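Local coordinates for protein C alpha-dehydrogenase (Sphingobium sp. SYK-6, PDB 4YAC) that binds NADH and acts as a C alpha-dehydrogenase of the short-chain dehydrogenase/reductase family in the lignin beta-aryl ether cleavage pathway, at residues K33-D38 with H59-D64; L140-M145 with S183-G188. All coordinates share one frame; numbering follows the deposited sequence.

Contact 1 (K33-D38 with H59-D64); sequences KVVIAD and HPVRLD. With NAI (1,4-dihydronicotinamide adenine dinucleotide), chain B.
Val61 CG1 sits at the apolar centre, 3.7 Å from Val35 CG1 and equally close to Ala37 CB. With chi1 at 58° this methyl lies between its own backbone N and carbonyl carbon, which swings it across toward strand 33-38. Val35 CG1, anti to its backbone N, also comes up to the edge of the His59 ring, near the ring plane. Further along the same face Leu63 CD2 reaches Ala37 CB, while on the other face Ile36 CG1 packs on Pro60 CB at 4.2 Å.

Two parallel strands carry these side chains, and their amides and carbonyls alternate in the usual way: His59 N to Val34 O, Ile36 N to His59 O, Val61 N to Ile36 O, Asp38 N to Val61 O. Past the end of strand 57-62 the pairing runs on through Leu63 N to Asp38 O, at 2.8 Å, although here the donor stands above the carbonyl plane, 55° out of it.

At the polar edge Asp38 grips the adenosine ribose of NADH. Its two oxygens share the diol: O2B donates to OD1 at 2.8 Å and O3B to OD2 at 2.6 Å. Gly15 N and Arg40 N hydrogen-bond to the same carboxylate and help fix its rotation. An acidic residue at the end of the second strand, holding both ribose hydroxyls, is the classical Rossmann-fold device for NAD(H). Asp64 OD1 takes the adenine N6A, 3.1 Å away, and is also hydrogen-bonded to Thr66 OG1.

Helix 68-81 covers the face of Val35, Val61 and Leu63, and its Glu77 holds His59 NE2. Helix 41-51, the crossover between these strands, packs over Ile36 and Pro60; strand 8-12 pairs with the far side of strand 33-38.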
loop_
_atom_site.group_PDB
_atom_site.type_symbol
_atom_site.label_atom_id
_atom_site.label_comp_id
_atom_site.label_asym_id
_atom_site.label_seq_id
_atom_site.Cartn_x
_atom_site.Cartn_y
_atom_site.Cartn_z
ATOM N N LYS A 33 16.543 -26.994 3.226
ATOM C CA LYS A 33 17.611 -26.619 2.313
ATOM C C LYS A 33 17.371 -25.171 1.942
ATOM O O LYS A 33 16.351 -24.850 1.336
ATOM C CB LYS A 33 17.624 -27.507 1.073
ATOM C CG LYS A 33 17.780 -28.995 1.382
ATOM C CD LYS A 33 17.568 -29.842 0.142
ATOM C CE LYS A 33 17.691 -31.327 0.453
ATOM N NZ LYS A 33 17.443 -32.172 -0.750
ATOM N N VAL A 34 18.294 -24.294 2.324
ATOM C CA VAL A 34 18.072 -22.861 2.195
ATOM C C VAL A 34 18.997 -22.202 1.186
ATOM O O VAL A 34 20.217 -22.334 1.268
ATOM C CB VAL A 34 18.256 -22.152 3.545
ATOM C CG1 VAL A 34 17.959 -20.651 3.404
ATOM C CG2 VAL A 34 17.359 -22.775 4.601
ATOM N N VAL A 35 18.398 -21.482 0.241
ATOM C CA VAL A 35 19.143 -20.600 -0.645
ATOM C C VAL A 35 19.058 -19.189 -0.089
ATOM O O VAL A 35 17.961 -18.675 0.103
ATOM C CB VAL A 35 18.594 -20.620 -2.087
ATOM C CG1 VAL A 35 19.379 -19.661 -2.982
ATOM C CG2 VAL A 35 18.636 -22.036 -2.654
ATOM N N ILE A 36 20.203 -18.570 0.188
ATOM C CA ILE A 36 20.213 -17.167 0.588
ATOM C C ILE A 36 20.612 -16.342 -0.621
ATOM O O ILE A 36 21.640 -16.596 -1.247
ATOM C CB ILE A 36 21.152 -16.888 1.789
ATOM C CG1 ILE A 36 22.570 -17.428 1.555
ATOM C CG2 ILE A 36 20.563 -17.507 3.046
ATOM C CD1 ILE A 36 23.554 -17.043 2.649
ATOM N N ALA A 37 19.761 -15.376 -0.955
ATOM C CA ALA A 37 19.941 -14.531 -2.124
ATOM C C ALA A 37 20.161 -13.099 -1.677
ATOM O O ALA A 37 19.332 -12.535 -0.973
ATOM C CB ALA A 37 18.739 -14.622 -3.040
ATOM N N ASP A 38 21.282 -12.519 -2.085
ATOM C CA ASP A 38 21.677 -11.198 -1.615
ATOM C C ASP A 38 22.477 -10.470 -2.684
ATOM O O ASP A 38 23.202 -11.093 -3.448
ATOM C CB ASP A 38 22.501 -11.325 -0.335
ATOM C CG ASP A 38 22.452 -10.080 0.515
ATOM O OD1 ASP A 38 23.160 -9.101 0.190
ATOM O OD2 ASP A 38 21.709 -10.089 1.516
ATOM N N HIS A 59 22.961 -22.706 0.307
ATOM C CA HIS A 59 23.561 -22.326 -0.960
ATOM C C HIS A 59 23.413 -20.819 -1.177
ATOM O O HIS A 59 22.296 -20.320 -1.224
ATOM C CB HIS A 59 22.910 -23.068 -2.124
ATOM C CG HIS A 59 23.465 -22.677 -3.456
ATOM N ND1 HIS A 59 24.702 -23.094 -3.896
ATOM C CD2 HIS A 59 22.970 -21.873 -4.427
ATOM C CE1 HIS A 59 24.937 -22.581 -5.091
ATOM N NE2 HIS A 59 23.901 -21.839 -5.437
ATOM N N PRO A 60 24.535 -20.096 -1.314
ATOM C CA PRO A 60 24.474 -18.655 -1.583
ATOM C C PRO A 60 24.325 -18.351 -3.069
ATOM O O PRO A 60 24.865 -19.084 -3.899
ATOM C CB PRO A 60 25.818 -18.159 -1.064
ATOM C CG PRO A 60 26.739 -19.288 -1.357
ATOM C CD PRO A 60 25.930 -20.556 -1.172
ATOM N N VAL A 61 23.593 -17.290 -3.395
ATOM C CA VAL A 61 23.551 -16.790 -4.760
ATOM C C VAL A 61 23.525 -15.274 -4.726
ATOM O O VAL A 61 22.686 -14.678 -4.051
ATOM C CB VAL A 61 22.330 -17.325 -5.542
ATOM C CG1 VAL A 61 21.014 -16.967 -4.849
ATOM C CG2 VAL A 61 22.348 -16.810 -6.977
ATOM N N ARG A 62 24.451 -14.640 -5.438
ATOM C CA ARG A 62 24.452 -13.183 -5.485
ATOM C C ARG A 62 23.423 -12.715 -6.502
ATOM O O ARG A 62 23.506 -13.049 -7.685
ATOM C CB ARG A 62 25.829 -12.623 -5.831
ATOM C CG ARG A 62 25.961 -11.156 -5.454
ATOM C CD ARG A 62 27.074 -10.465 -6.217
ATOM N NE ARG A 62 26.720 -10.235 -7.614
ATOM C CZ ARG A 62 25.882 -9.290 -8.028
ATOM N NH1 ARG A 62 25.296 -8.482 -7.153
ATOM N NH2 ARG A 62 25.622 -9.154 -9.321
ATOM N N LEU A 63 22.459 -11.935 -6.025
ATOM C CA LEU A 63 21.308 -11.532 -6.823
ATOM C C LEU A 63 20.823 -10.140 -6.450
ATOM O O LEU A 63 20.605 -9.850 -5.276
ATOM C CB LEU A 63 20.162 -12.531 -6.638
ATOM C CG LEU A 63 18.800 -12.114 -7.201
ATOM C CD1 LEU A 63 18.850 -12.004 -8.716
ATOM C CD2 LEU A 63 17.720 -13.086 -6.763
ATOM N N ASP A 64 20.664 -9.294 -7.467
ATOM C CA ASP A 64 19.922 -8.043 -7.361
ATOM C C ASP A 64 18.460 -8.347 -7.675
ATOM O O ASP A 64 18.120 -8.676 -8.808
ATOM C CB ASP A 64 20.488 -6.993 -8.327
ATOM C CG ASP A 64 19.794 -5.640 -8.214
ATOM O OD1 ASP A 64 18.762 -5.535 -7.519
ATOM O OD2 ASP A 64 20.281 -4.676 -8.843
HETATM P PA NAI B . 20.166 -5.275 6.529
HETATM O O1A NAI B . 21.041 -4.186 5.959
HETATM O O2A NAI B . 20.822 -5.834 7.805
HETATM O O5B NAI B . 19.994 -6.428 5.474
HETATM C C5B NAI B . 19.492 -6.130 4.212
HETATM C C4B NAI B . 20.028 -7.086 3.232
HETATM O O4B NAI B . 19.252 -6.956 1.994
HETATM C C3B NAI B . 21.421 -6.799 2.913
HETATM O O3B NAI B . 22.204 -7.986 2.951
HETATM C C2B NAI B . 21.405 -6.227 1.591
HETATM O O2B NAI B . 22.635 -6.484 0.886
HETATM C C1B NAI B . 20.270 -6.856 0.948
HETATM N N9A NAI B . 19.786 -6.133 -0.196
HETATM C C8A NAI B . 19.550 -4.797 -0.322
HETATM N N7A NAI B . 19.114 -4.517 -1.562
HETATM C C5A NAI B . 19.051 -5.680 -2.283
HETATM C C6A NAI B . 18.689 -6.042 -3.576
HETATM N N6A NAI B . 18.248 -5.076 -4.533
HETATM N N1A NAI B . 18.759 -7.349 -3.954
HETATM C C2A NAI B . 19.175 -8.306 -3.105
HETATM N N3A NAI B . 19.528 -8.000 -1.844
HETATM C C4A NAI B . 19.482 -6.715 -1.411
HETATM O O3 NAI B . 18.760 -4.716 6.848
HETATM P PN NAI B . 17.835 -5.340 7.999
HETATM O O1N NAI B . 18.503 -5.134 9.349
HETATM O O2N NAI B . 16.410 -4.609 7.980
HETATM O O5D NAI B . 17.633 -6.857 7.750
#

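Contact 2 (L140-M145 with S183-G188)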
loop_
_atom_site.group_PDB
_atom_site.type_symbol
_atom_site.label_atom_id
_atom_site.label_comp_id
_atom_site.label_asym_id
_atom_site.label_seq_id
_atom_site.Cartn_x
_atom_site.Cartn_y
_atom_site.Cartn_z
ATOM N N LEU A 140 6.119 -15.965 2.100
ATOM C CA LEU A 140 6.257 -14.976 3.161
ATOM C C LEU A 140 6.649 -13.651 2.556
ATOM O O LEU A 140 7.551 -13.581 1.720
ATOM C CB LEU A 140 7.307 -15.404 4.191
ATOM C CG LEU A 140 7.765 -14.340 5.204
ATOM C CD1 LEU A 140 6.681 -14.055 6.235
ATOM C CD2 LEU A 140 9.065 -14.759 5.879
ATOM N N ILE A 141 5.952 -12.604 2.981
ATOM C CA ILE A 141 6.334 -11.237 2.675
ATOM C C ILE A 141 6.632 -10.549 3.996
ATOM O O ILE A 141 5.801 -10.555 4.908
ATOM C CB ILE A 141 5.232 -10.487 1.898
ATOM C CG1 ILE A 141 5.171 -11.003 0.462
ATOM C CG2 ILE A 141 5.502 -8.977 1.884
ATOM C CD1 ILE A 141 3.945 -10.544 -0.312
ATOM N N THR A 142 7.835 -9.990 4.103
ATOM C CA THR A 142 8.218 -9.203 5.270
ATOM C C THR A 142 8.032 -7.735 4.951
ATOM O O THR A 142 8.785 -7.158 4.167
ATOM C CB THR A 142 9.676 -9.464 5.691
ATOM O OG1 THR A 142 9.870 -10.870 5.902
ATOM C CG2 THR A 142 10.020 -8.710 6.972
ATOM N N ALA A 143 7.006 -7.146 5.549
ATOM C CA ALA A 143 6.734 -5.728 5.388
ATOM C C ALA A 143 7.283 -4.983 6.601
ATOM O O ALA A 143 8.492 -4.955 6.807
ATOM C CB ALA A 143 5.244 -5.487 5.215
ATOM N N SER A 144 6.395 -4.415 7.412
ATOM C CA SER A 144 6.781 -3.557 8.521
ATOM C C SER A 144 5.514 -3.054 9.196
ATOM O O SER A 144 4.440 -3.085 8.596
ATOM C CB SER A 144 7.636 -2.385 8.020
ATOM O OG SER A 144 7.729 -1.355 8.981
ATOM N N MET A 145 5.623 -2.580 10.433
ATOM C CA MET A 145 4.484 -1.923 11.059
ATOM C C MET A 145 4.192 -0.596 10.360
ATOM O O MET A 145 3.144 0.010 10.581
ATOM C CB MET A 145 4.728 -1.706 12.552
ATOM C CG MET A 145 4.507 -2.952 13.400
ATOM S SD MET A 145 2.858 -3.671 13.214
ATOM C CE MET A 145 1.805 -2.289 13.657
ATOM N N SER A 183 2.001 -15.677 4.394
ATOM C CA SER A 183 2.251 -14.998 5.660
ATOM C C SER A 183 2.771 -13.589 5.425
ATOM O O SER A 183 3.576 -13.350 4.523
ATOM C CB SER A 183 3.255 -15.774 6.512
ATOM O OG SER A 183 2.735 -17.040 6.891
ATOM N N LEU A 184 2.296 -12.666 6.256
ATOM C CA LEU A 184 2.747 -11.284 6.238
ATOM C C LEU A 184 3.337 -10.921 7.593
ATOM O O LEU A 184 2.614 -10.780 8.580
ATOM C CB LEU A 184 1.591 -10.341 5.885
ATOM C CG LEU A 184 1.898 -8.844 5.879
ATOM C CD1 LEU A 184 2.921 -8.499 4.804
ATOM C CD2 LEU A 184 0.610 -8.069 5.669
ATOM N N LEU A 185 4.659 -10.788 7.628
ATOM C CA LEU A 185 5.377 -10.383 8.831
ATOM C C LEU A 185 5.578 -8.874 8.840
ATOM O O LEU A 185 6.055 -8.308 7.860
ATOM C CB LEU A 185 6.731 -11.091 8.910
ATOM C CG LEU A 185 7.677 -10.646 10.029
ATOM C CD1 LEU A 185 7.116 -11.001 11.402
ATOM C CD2 LEU A 185 9.056 -11.253 9.824
ATOM N N CYS A 186 5.220 -8.238 9.951
ATOM C CA CYS A 186 5.373 -6.795 10.108
ATOM C C CYS A 186 6.216 -6.468 11.333
ATOM O O CYS A 186 5.673 -6.223 12.411
ATOM C CB CYS A 186 4.008 -6.117 10.227
ATOM S SG CYS A 186 2.992 -6.246 8.740
ATOM N N PRO A 187 7.549 -6.466 11.175
ATOM C CA PRO A 187 8.429 -6.102 12.290
ATOM C C PRO A 187 8.239 -4.654 12.720
ATOM O O PRO A 187 7.773 -3.840 11.923
ATOM C CB PRO A 187 9.835 -6.311 11.716
ATOM C CG PRO A 187 9.651 -7.189 10.520
ATOM C CD PRO A 187 8.314 -6.831 9.971
ATOM N N GLY A 188 8.586 -4.340 13.964
ATOM C CA GLY A 188 8.642 -2.959 14.399
ATOM C C GLY A 188 9.915 -2.340 13.865
ATOM O O GLY A 188 9.966 -1.899 12.717
#
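Leu185 O accepts the amide of Ala143 at 2.8 Å, with Thr142 CA making a longer CH...O contact to the same oxygen. Upstream, Ile141 N bonds to Ser183 O, and Leu185 N returns to Ile141 O. Beyond the strands the chains stay joined by Met145 N to Pro187 O, 2.9 Å.

On one face Leu140 CD1 meets Ser183 CB and Leu185 CB, and Thr142 and Leu185 lie side by side. Thr142 OG1 sits beside the backbone N (chi1 -55°), which puts CG2 anti to that N; CG2 touches Pro187 CG at 3.9 Å, the two side chains at about a right angle, and OG1 hydrogen-bonds to Thr91 OG1. On the other face Leu184 CD1 meets both Ile141 CG2 and Ala143 CB. Cys186 CB sits 3.5 Å from Ser144 O, and Met145, bent at chi2 and chi3, brings SD against that CB. Ser144 N and Cys186 O are buried without a hydrogen-bonding partner.

Neighbouring parallel strands joined by helix 155-174 form a beta-alpha-beta unit of the Rossmann fold; Tyr157 and Lys161, in a YxxxK pattern, and the nearby Ser144 match the SDR active-site motif.

Following the chain from the N terminus, strand 33-38 leads through helix 41-51 into strand 57-62, and contact 1 closes that short loop of 20 residues. Contact 2 opens only later, after strand 87-90 and helix 105-133, and spans a longer loop of 37 residues carrying helix 155-174. The two are in series, neither nested nor crossing. Both are parallel-strand pairings in one seven-stranded sheet of order 3-2-1-4-5-6-7: contact 1 joins its outermost pair at one end, contact 2 joins strands 137-142 and 180-185, with strands 8-12 and 87-90 between them. Their centres lie about 20 Å apart, and the two pairings share the sheet without touching each other.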